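Local coordinates for protein dermonecrotic toxin (Pasteurella multocida, PDB 2EBF) that acts as a potent mitogen, induces bone resorption and is associated with the severe progressive form of atrophic rhinitis in pigs, and is represented by its C-terminal region, at residues Leu48-Pro54 / Leu79-His83; Met95-Met99 / Leu125-Tyr130; Ser381-Phe385 / Phe498-Ala502. One frame throughout, in Å; residues are numbered along the deposited sequence.

Overall arrangement
Along the chain the three contacts come in series, and the first two belong together. Interaction 1 sets the loop before helix 54-60 on helix 70-84; interaction 2 joins helices 88-108 and 115-129. All four segments fall in the Membrane Localization Domain range, the centres lie about 10 Å apart, and the contacts touch: Ile82 packs on Met95 and Leu98, and Val51 on Ala128. They thus share one helical core. Interaction 3, in the C2 domain, packs helix 379-387 on a mixed sheet, its centre about 60 Å from interaction 1 and 52 Å from interaction 2, across the centre of the chain. The toxin fragment therefore contains separately packed helical and alpha/beta modules.

Interaction 1. Residues Leu48-Pro54 / Leu79-His83; sequences LEGVWTP and LQRIH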
loop_
_atom_site.group_PDB
_atom_site.type_symbol
_atom_site.label_atom_id
_atom_site.label_comp_id
_atom_site.label_asym_id
_atom_site.label_seq_id
_atom_site.Cartn_x
_atom_site.Cartn_y
_atom_site.Cartn_z
ATOM N N LEU A 48 22.548 -5.235 -16.405
ATOM C CA LEU A 48 23.808 -5.047 -15.674
ATOM C C LEU A 48 25.037 -4.837 -16.559
ATOM O O LEU A 48 26.161 -4.926 -16.079
ATOM C CB LEU A 48 24.041 -6.213 -14.717
ATOM C CG LEU A 48 22.994 -6.365 -13.604
ATOM C CD1 LEU A 48 23.241 -7.628 -12.830
ATOM C CD2 LEU A 48 22.992 -5.131 -12.679
ATOM N N GLU A 49 24.822 -4.527 -17.838
ATOM C CA GLU A 49 25.936 -4.333 -18.782
ATOM C C GLU A 49 26.866 -3.182 -18.411
ATOM O O GLU A 49 28.034 -3.173 -18.805
ATOM C CB GLU A 49 25.434 -4.150 -20.218
ATOM C CG GLU A 49 24.729 -5.367 -20.788
ATOM C CD GLU A 49 23.212 -5.303 -20.651
ATOM O OE1 GLU A 49 22.525 -5.825 -21.559
ATOM O OE2 GLU A 49 22.701 -4.736 -19.657
ATOM N N GLY A 50 26.347 -2.208 -17.665
ATOM C CA GLY A 50 27.145 -1.056 -17.273
ATOM C C GLY A 50 27.575 -1.033 -15.818
ATOM O O GLY A 50 28.010 0.004 -15.313
ATOM N N VAL A 51 27.452 -2.172 -15.142
ATOM C CA VAL A 51 27.807 -2.272 -13.738
ATOM C C VAL A 51 28.970 -3.252 -13.625
ATOM O O VAL A 51 28.876 -4.378 -14.104
ATOM C CB VAL A 51 26.610 -2.775 -12.883
ATOM C CG1 VAL A 51 27.005 -2.925 -11.419
ATOM C CG2 VAL A 51 25.411 -1.855 -13.016
ATOM N N TRP A 52 30.058 -2.808 -12.997
ATOM C CA TRP A 52 31.248 -3.623 -12.806
ATOM C C TRP A 52 30.916 -4.918 -12.092
ATOM O O TRP A 52 30.050 -4.949 -11.208
ATOM C CB TRP A 52 32.279 -2.892 -11.948
ATOM C CG TRP A 52 33.019 -1.759 -12.592
ATOM C CD1 TRP A 52 33.195 -1.516 -13.934
ATOM C CD2 TRP A 52 33.733 -0.731 -11.901
ATOM N NE1 TRP A 52 33.966 -0.379 -14.108
ATOM C CE2 TRP A 52 34.306 0.116 -12.876
ATOM C CE3 TRP A 52 33.942 -0.445 -10.541
ATOM C CZ2 TRP A 52 35.072 1.234 -12.538
ATOM C CZ3 TRP A 52 34.696 0.669 -10.205
ATOM C CH2 TRP A 52 35.251 1.496 -11.205
ATOM N N THR A 53 31.608 -5.983 -12.486
ATOM C CA THR A 53 31.571 -7.252 -11.762
ATOM C C THR A 53 32.560 -7.177 -10.593
ATOM O O THR A 53 33.400 -6.282 -10.575
ATOM C CB THR A 53 31.988 -8.410 -12.674
ATOM O OG1 THR A 53 33.302 -8.150 -13.199
ATOM C CG2 THR A 53 30.982 -8.569 -13.821
ATOM N N PRO A 54 32.461 -8.103 -9.612
ATOM C CA PRO A 54 33.391 -8.114 -8.471
ATOM C C PRO A 54 34.878 -8.174 -8.846
ATOM O O PRO A 54 35.689 -7.506 -8.202
ATOM C CB PRO A 54 32.981 -9.380 -7.692
ATOM C CG PRO A 54 31.562 -9.571 -8.023
ATOM C CD PRO A 54 31.445 -9.161 -9.479
ATOM N N LEU A 79 27.824 -7.153 -4.479
ATOM C CA LEU A 79 27.987 -6.975 -5.922
ATOM C C LEU A 79 27.826 -8.327 -6.629
ATOM O O LEU A 79 27.175 -8.418 -7.672
ATOM C CB LEU A 79 29.357 -6.389 -6.245
ATOM C CG LEU A 79 29.493 -5.300 -7.324
ATOM C CD1 LEU A 79 30.871 -5.329 -7.949
ATOM C CD2 LEU A 79 28.374 -5.280 -8.373
ATOM N N GLN A 80 28.406 -9.374 -6.051
ATOM C CA GLN A 80 28.280 -10.705 -6.626
ATOM C C GLN A 80 26.830 -11.177 -6.659
ATOM O O GLN A 80 26.383 -11.702 -7.675
ATOM C CB GLN A 80 29.166 -11.724 -5.907
ATOM C CG GLN A 80 29.198 -13.077 -6.619
ATOM C CD GLN A 80 29.677 -12.974 -8.066
ATOM O OE1 GLN A 80 28.885 -13.100 -9.005
ATOM N NE2 GLN A 80 30.971 -12.727 -8.250
ATOM N N ARG A 81 26.106 -10.977 -5.555
ATOM C CA ARG A 81 24.685 -11.335 -5.481
ATOM C C ARG A 81 23.863 -10.624 -6.553
ATOM O O ARG A 81 22.945 -11.216 -7.117
ATOM C CB ARG A 81 24.096 -11.043 -4.094
ATOM C CG ARG A 81 24.473 -12.054 -3.013
ATOM C CD ARG A 81 23.561 -11.922 -1.774
ATOM N NE ARG A 81 22.184 -12.356 -2.050
ATOM C CZ ARG A 81 21.108 -12.037 -1.324
ATOM N NH1 ARG A 81 21.202 -11.263 -0.241
ATOM N NH2 ARG A 81 19.916 -12.492 -1.692
ATOM N N ILE A 82 24.184 -9.355 -6.822
ATOM C CA ILE A 82 23.491 -8.578 -7.855
ATOM C C ILE A 82 23.658 -9.239 -9.220
ATOM O O ILE A 82 22.674 -9.463 -9.936
ATOM C CB ILE A 82 23.992 -7.111 -7.878
ATOM C CG1 ILE A 82 23.445 -6.370 -6.657
ATOM C CG2 ILE A 82 23.576 -6.377 -9.169
ATOM C CD1 ILE A 82 24.299 -5.231 -6.224
ATOM N N HIS A 83 24.900 -9.576 -9.554
ATOM C CA HIS A 83 25.218 -10.206 -10.836
ATOM C C HIS A 83 24.658 -11.626 -10.976
ATOM O O HIS A 83 24.425 -12.089 -12.095
ATOM C CB HIS A 83 26.730 -10.165 -11.100
ATOM C CG HIS A 83 27.222 -8.812 -11.526
ATOM N ND1 HIS A 83 27.125 -8.360 -12.827
ATOM C CD2 HIS A 83 27.801 -7.807 -10.822
ATOM C CE1 HIS A 83 27.623 -7.138 -12.905
ATOM N NE2 HIS A 83 28.048 -6.782 -11.705
#
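His83 reaches from helix 70-84 into the bend of 48-54, where its NE2 donates a hydrogen bond to Trp52 O (2.8 Å, 148° at the hydrogen). The donor stands above the carbonyl plane, about 50° out of it, and the oxygen is itself tilted from the imidazole plane. Val51 O meets the rim of the same ring in its plane, 3.3 Å from His83 CE1. Thr53 sets its methyl rather than its hydroxyl over the imidazole: CG2, turned beside the backbone N and anti to the carbonyl carbon, lies 4.0 Å from the His83 ring centroid in a CH-pi contact. Thr53 is also the N-cap residue of helix 54-60, which begins at Pro54. This is a loop-on-helix contact within the helical Membrane Localization Domain; Val51 and Trp52 also touch helix 115-129, while Ile82 leans on helix 88-108. At the turn end of the loop Leu48 CD1 lies 3.5 Å from Ile82 O and also packs against His83, while CD2 is 3.8 Å from Ile82 CG2, the Leu48 and Ile82 side chains crossing at about a right angle. Leu79 brings both methyls up to Trp52 O, CD2 at 3.3 Å; CD2 also meets Val51 CG1, and CD1 lies 3.6 Å from Pro54 N.

Interaction 2. Residues Met95-Met99 / Leu125-Tyr130; sequences MHELM and LEKALY
His96 NE2 and Tyr130 OH share a hydrogen bond of 2.8 Å, at 158°, in which either group could be the donor. The two side chains come from opposite directions and meet rim to rim, ring planes at 74°, with the hydroxyl at the edge of the imidazole and neither ring over the other's face. A weak bond from His96 ND1 to Gln92 O, one turn earlier in the helix, engages the second ring nitrogen. One face of the imidazole receives Leu129 CD2, 4.1 Å from the His96 ring centroid and offset toward the rim. Each branch of Leu129 also meets a methionine. The Met99 chain, extended beyond CG, meets it tip to tip, with CE 3.4 Å from Leu129 CD2. The Met95 chain is bent at its last torsion, which carries CE to 3.4 Å from both Leu129 CD1 and Ala128 CB. These methyl contacts are tighter than usual van der Waals packing. One turn earlier, Leu125 meets both methionines and Leu98: CD2 lies 3.8 Å from Met95 CG, CD1 3.7 Å from Leu98 CD1, and its CB packs on the Met99 methyl. Helix 151-164 adds Leu156 beside His96, Leu129 and Tyr130, giving the buried His96-Tyr130 pair an apolar neighbour. Glu126, at the margin, touches the Met99 methyl with its CG and makes a long, weak ion pair with Lys138, a residue of a bound glycan's pocket. The short axes approach to 10.3 Å at 152°, the near-antiparallel packing of neighbouring helices in the bundle of the Membrane Localization Domain.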
loop_
_atom_site.group_PDB
_atom_site.type_symbol
_atom_site.label_atom_id
_atom_site.label_comp_id
_atom_site.label_asym_id
_atom_site.label_seq_id
_atom_site.Cartn_x
_atom_site.Cartn_y
_atom_site.Cartn_z
ATOM N N MET A 95 20.650 -3.888 -5.524
ATOM C CA MET A 95 21.344 -2.689 -6.018
ATOM C C MET A 95 21.173 -1.497 -5.095
ATOM O O MET A 95 22.150 -0.825 -4.766
ATOM C CB MET A 95 20.892 -2.363 -7.433
ATOM C CG MET A 95 21.463 -3.351 -8.425
ATOM S SD MET A 95 20.611 -3.395 -9.996
ATOM C CE MET A 95 21.278 -1.926 -10.791
ATOM N N HIS A 96 19.946 -1.255 -4.645
ATOM C CA HIS A 96 19.708 -0.188 -3.663
ATOM C C HIS A 96 20.463 -0.447 -2.345
ATOM O O HIS A 96 21.019 0.478 -1.764
ATOM C CB HIS A 96 18.210 -0.002 -3.389
ATOM C CG HIS A 96 17.466 0.730 -4.472
ATOM N ND1 HIS A 96 16.547 0.109 -5.289
ATOM C CD2 HIS A 96 17.468 2.037 -4.840
ATOM C CE1 HIS A 96 16.020 0.997 -6.119
ATOM N NE2 HIS A 96 16.569 2.173 -5.872
ATOM N N GLU A 97 20.487 -1.704 -1.890
ATOM C CA GLU A 97 21.250 -2.097 -0.706
ATOM C C GLU A 97 22.741 -1.790 -0.866
ATOM O O GLU A 97 23.371 -1.257 0.066
ATOM C CB GLU A 97 21.030 -3.583 -0.381
ATOM C CG GLU A 97 19.607 -3.915 0.113
ATOM C CD GLU A 97 19.349 -5.415 0.274
ATOM O OE1 GLU A 97 20.263 -6.214 0.033
ATOM O OE2 GLU A 97 18.222 -5.799 0.643
ATOM N N LEU A 98 23.297 -2.095 -2.039
ATOM C CA LEU A 98 24.707 -1.798 -2.320
ATOM C C LEU A 98 24.975 -0.303 -2.281
ATOM O O LEU A 98 26.011 0.136 -1.769
ATOM C CB LEU A 98 25.125 -2.328 -3.693
ATOM C CG LEU A 98 26.547 -2.912 -3.846
ATOM C CD1 LEU A 98 27.023 -2.947 -5.291
ATOM C CD2 LEU A 98 27.626 -2.346 -2.899
ATOM N N MET A 99 24.054 0.474 -2.842
ATOM C CA MET A 99 24.166 1.928 -2.775
ATOM C C MET A 99 24.301 2.370 -1.313
ATOM O O MET A 99 25.190 3.150 -0.992
ATOM C CB MET A 99 22.961 2.611 -3.420
ATOM C CG MET A 99 22.862 2.501 -4.943
ATOM S SD MET A 99 21.370 3.393 -5.439
ATOM C CE MET A 99 21.230 2.875 -7.134
ATOM N N LEU A 125 25.204 2.009 -10.574
ATOM C CA LEU A 125 23.970 1.435 -10.048
ATOM C C LEU A 125 22.835 2.426 -10.242
ATOM O O LEU A 125 21.735 2.045 -10.620
ATOM C CB LEU A 125 24.116 1.091 -8.562
ATOM C CG LEU A 125 25.174 0.024 -8.204
ATOM C CD1 LEU A 125 25.521 0.138 -6.722
ATOM C CD2 LEU A 125 24.664 -1.365 -8.544
ATOM N N GLU A 126 23.103 3.695 -9.977
ATOM C CA GLU A 126 22.075 4.732 -10.191
ATOM C C GLU A 126 21.597 4.765 -11.641
ATOM O O GLU A 126 20.390 4.831 -11.910
ATOM C CB GLU A 126 22.591 6.096 -9.771
ATOM C CG GLU A 126 22.795 6.283 -8.294
ATOM C CD GLU A 126 23.472 7.609 -7.996
ATOM O OE1 GLU A 126 23.734 8.366 -8.956
ATOM O OE2 GLU A 126 23.749 7.903 -6.818
ATOM N N LYS A 127 22.543 4.690 -12.572
ATOM C CA LYS A 127 22.232 4.717 -13.992
ATOM C C LYS A 127 21.541 3.438 -14.477
ATOM O O LYS A 127 20.763 3.492 -15.423
ATOM C CB LYS A 127 23.490 4.994 -14.829
ATOM C CG LYS A 127 24.103 6.372 -14.584
ATOM C CD LYS A 127 24.965 6.840 -15.760
ATOM C CE LYS A 127 26.296 6.121 -15.824
ATOM N NZ LYS A 127 27.112 6.578 -17.003
ATOM N N ALA A 128 21.825 2.298 -13.842
ATOM C CA ALA A 128 21.181 1.044 -14.204
ATOM C C ALA A 128 19.713 0.993 -13.771
ATOM O O ALA A 128 18.901 0.281 -14.382
ATOM C CB ALA A 128 21.951 -0.148 -13.608
ATOM N N LEU A 129 19.391 1.721 -12.704
ATOM C CA LEU A 129 18.045 1.723 -12.118
ATOM C C LEU A 129 17.149 2.855 -12.606
ATOM O O LEU A 129 15.952 2.654 -12.831
ATOM C CB LEU A 129 18.167 1.847 -10.611
ATOM C CG LEU A 129 18.062 0.600 -9.727
ATOM C CD1 LEU A 129 18.130 -0.705 -10.503
ATOM C CD2 LEU A 129 19.098 0.696 -8.661
ATOM N N TYR A 130 17.733 4.044 -12.711
ATOM C CA TYR A 130 17.000 5.255 -13.056
ATOM C C TYR A 130 17.418 5.710 -14.438
ATOM O O TYR A 130 18.547 6.145 -14.644
ATOM C CB TYR A 130 17.218 6.335 -11.981
ATOM C CG TYR A 130 16.739 5.862 -10.623
ATOM C CD1 TYR A 130 15.403 6.009 -10.245
ATOM C CD2 TYR A 130 17.609 5.210 -9.735
ATOM C CE1 TYR A 130 14.951 5.566 -9.010
ATOM C CE2 TYR A 130 17.156 4.756 -8.495
ATOM C CZ TYR A 130 15.824 4.931 -8.147
ATOM O OH TYR A 130 15.362 4.463 -6.940
#

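Interaction 3. Residues Ser381-Phe385 / Phe498-Ala502; sequences SIDFF and FVVFA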
loop_
_atom_site.group_PDB
_atom_site.type_symbol
_atom_site.label_atom_id
_atom_site.label_comp_id
_atom_site.label_asym_id
_atom_site.label_seq_id
_atom_site.Cartn_x
_atom_site.Cartn_y
_atom_site.Cartn_z
ATOM N N SER A 381 -21.132 8.935 25.302
ATOM C CA SER A 381 -21.690 7.985 24.333
ATOM C C SER A 381 -21.745 6.575 24.909
ATOM O O SER A 381 -22.768 5.893 24.787
ATOM C CB SER A 381 -20.886 7.989 23.026
ATOM O OG SER A 381 -21.109 9.186 22.289
ATOM N N ILE A 382 -20.652 6.144 25.540
ATOM C CA ILE A 382 -20.596 4.816 26.140
ATOM C C ILE A 382 -21.665 4.662 27.234
ATOM O O ILE A 382 -22.362 3.647 27.289
ATOM C CB ILE A 382 -19.180 4.473 26.688
ATOM C CG1 ILE A 382 -18.160 4.394 25.532
ATOM C CG2 ILE A 382 -19.223 3.160 27.472
ATOM C CD1 ILE A 382 -16.683 4.399 25.969
ATOM N N ASP A 383 -21.798 5.675 28.090
ATOM C CA ASP A 383 -22.820 5.657 29.146
ATOM C C ASP A 383 -24.245 5.584 28.594
ATOM O O ASP A 383 -25.074 4.839 29.120
ATOM C CB ASP A 383 -22.662 6.855 30.084
ATOM C CG ASP A 383 -21.445 6.734 30.991
ATOM O OD1 ASP A 383 -21.071 5.602 31.369
ATOM O OD2 ASP A 383 -20.864 7.777 31.343
ATOM N N PHE A 384 -24.524 6.351 27.538
ATOM C CA PHE A 384 -25.820 6.280 26.852
ATOM C C PHE A 384 -26.107 4.871 26.327
ATOM O O PHE A 384 -27.204 4.338 26.498
ATOM C CB PHE A 384 -25.880 7.278 25.686
ATOM C CG PHE A 384 -27.153 7.196 24.897
ATOM C CD1 PHE A 384 -27.251 6.354 23.793
ATOM C CD2 PHE A 384 -28.265 7.944 25.270
ATOM C CE1 PHE A 384 -28.431 6.262 23.080
ATOM C CE2 PHE A 384 -29.450 7.859 24.557
ATOM C CZ PHE A 384 -29.536 7.013 23.467
ATOM N N PHE A 385 -25.114 4.282 25.666
ATOM C CA PHE A 385 -25.235 2.925 25.146
ATOM C C PHE A 385 -25.550 1.950 26.291
ATOM O O PHE A 385 -26.521 1.184 26.230
ATOM C CB PHE A 385 -23.946 2.523 24.409
ATOM C CG PHE A 385 -23.924 1.093 23.991
ATOM C CD1 PHE A 385 -23.084 0.182 24.627
ATOM C CD2 PHE A 385 -24.776 0.639 22.987
ATOM C CE1 PHE A 385 -23.083 -1.151 24.258
ATOM C CE2 PHE A 385 -24.780 -0.705 22.616
ATOM C CZ PHE A 385 -23.930 -1.594 23.245
ATOM N N PHE A 498 -24.115 -4.785 15.084
ATOM C CA PHE A 498 -22.999 -4.324 15.891
ATOM C C PHE A 498 -23.116 -2.853 16.259
ATOM O O PHE A 498 -23.876 -2.097 15.644
ATOM C CB PHE A 498 -21.674 -4.573 15.153
ATOM C CG PHE A 498 -21.577 -3.855 13.833
ATOM C CD1 PHE A 498 -21.043 -2.572 13.764
ATOM C CD2 PHE A 498 -22.047 -4.453 12.659
ATOM C CE1 PHE A 498 -20.955 -1.898 12.544
ATOM C CE2 PHE A 498 -21.971 -3.778 11.436
ATOM C CZ PHE A 498 -21.431 -2.501 11.384
ATOM N N VAL A 499 -22.340 -2.466 17.266
ATOM C CA VAL A 499 -22.118 -1.071 17.611
ATOM C C VAL A 499 -20.607 -0.835 17.641
ATOM O O VAL A 499 -19.858 -1.670 18.150
ATOM C CB VAL A 499 -22.730 -0.739 18.997
ATOM C CG1 VAL A 499 -22.302 0.641 19.458
ATOM C CG2 VAL A 499 -24.261 -0.876 18.974
ATOM N N VAL A 500 -20.154 0.290 17.086
ATOM C CA VAL A 500 -18.730 0.633 17.097
ATOM C C VAL A 500 -18.514 1.948 17.825
ATOM O O VAL A 500 -19.288 2.892 17.653
ATOM C CB VAL A 500 -18.128 0.785 15.666
ATOM C CG1 VAL A 500 -16.582 0.765 15.703
ATOM C CG2 VAL A 500 -18.613 -0.287 14.756
ATOM N N PHE A 501 -17.451 2.004 18.626
ATOM C CA PHE A 501 -17.019 3.239 19.266
ATOM C C PHE A 501 -15.667 3.645 18.708
ATOM O O PHE A 501 -14.711 2.870 18.755
ATOM C CB PHE A 501 -16.929 3.062 20.784
ATOM C CG PHE A 501 -18.255 2.824 21.438
ATOM C CD1 PHE A 501 -19.023 3.901 21.888
ATOM C CD2 PHE A 501 -18.746 1.526 21.596
ATOM C CE1 PHE A 501 -20.253 3.695 22.488
ATOM C CE2 PHE A 501 -19.981 1.299 22.205
ATOM C CZ PHE A 501 -20.742 2.380 22.649
ATOM N N ALA A 502 -15.590 4.869 18.194
ATOM C CA ALA A 502 -14.384 5.336 17.524
ATOM C C ALA A 502 -14.246 6.846 17.575
ATOM O O ALA A 502 -15.242 7.566 17.671
ATOM C CB ALA A 502 -14.366 4.856 16.069
#
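Phe385 and Phe501 meet where helix 379-387 packs on the mixed, largely parallel sheet of the C2 domain, an alpha/beta layer in which this helix runs nearly antiparallel to strand 498-502 (161°). The short axes stand 10.6 Å apart, and apolar side chains, chiefly the two phenylalanines, span the interval. Phe501 turns an edge toward the face of Phe385 in an offset edge-to-face pair, with ring centroids 5.5 Å apart and planes at 72°. The dense part lies around the leading corner of Phe501: its CZ is 3.7 Å from Phe385 CB, which lies in the Phe501 ring plane, and equally close to Phe385 CG. Phe385 gains this position because its CG is anti to the backbone N (chi1 173°), which sends the ring toward the strand. Val499 CG1 lies over the same face of Phe385 as the Phe501 edge. Ile382 approaches Phe501 obliquely, its CG1 3.8 Å from Phe501 CE1 and off-centre from the ring. Leu446 of helix 442-452 touches Ile382, Phe385 and Phe501, extending the apolar layer, while Phe375 of the adjoining strand meets the Phe501 ring at a small interplanar angle. Packing is looser at Ser381, whose CB comes no nearer than 4.4 Å to Phe501 CE1 and whose OG makes a weak hydrogen bond to Val531 N. The helix's far side carries Asp383, partly exposed and directed away from the strand. On the strand side, Phe385 CE2 rests 3.7 Å from Val499 CG2.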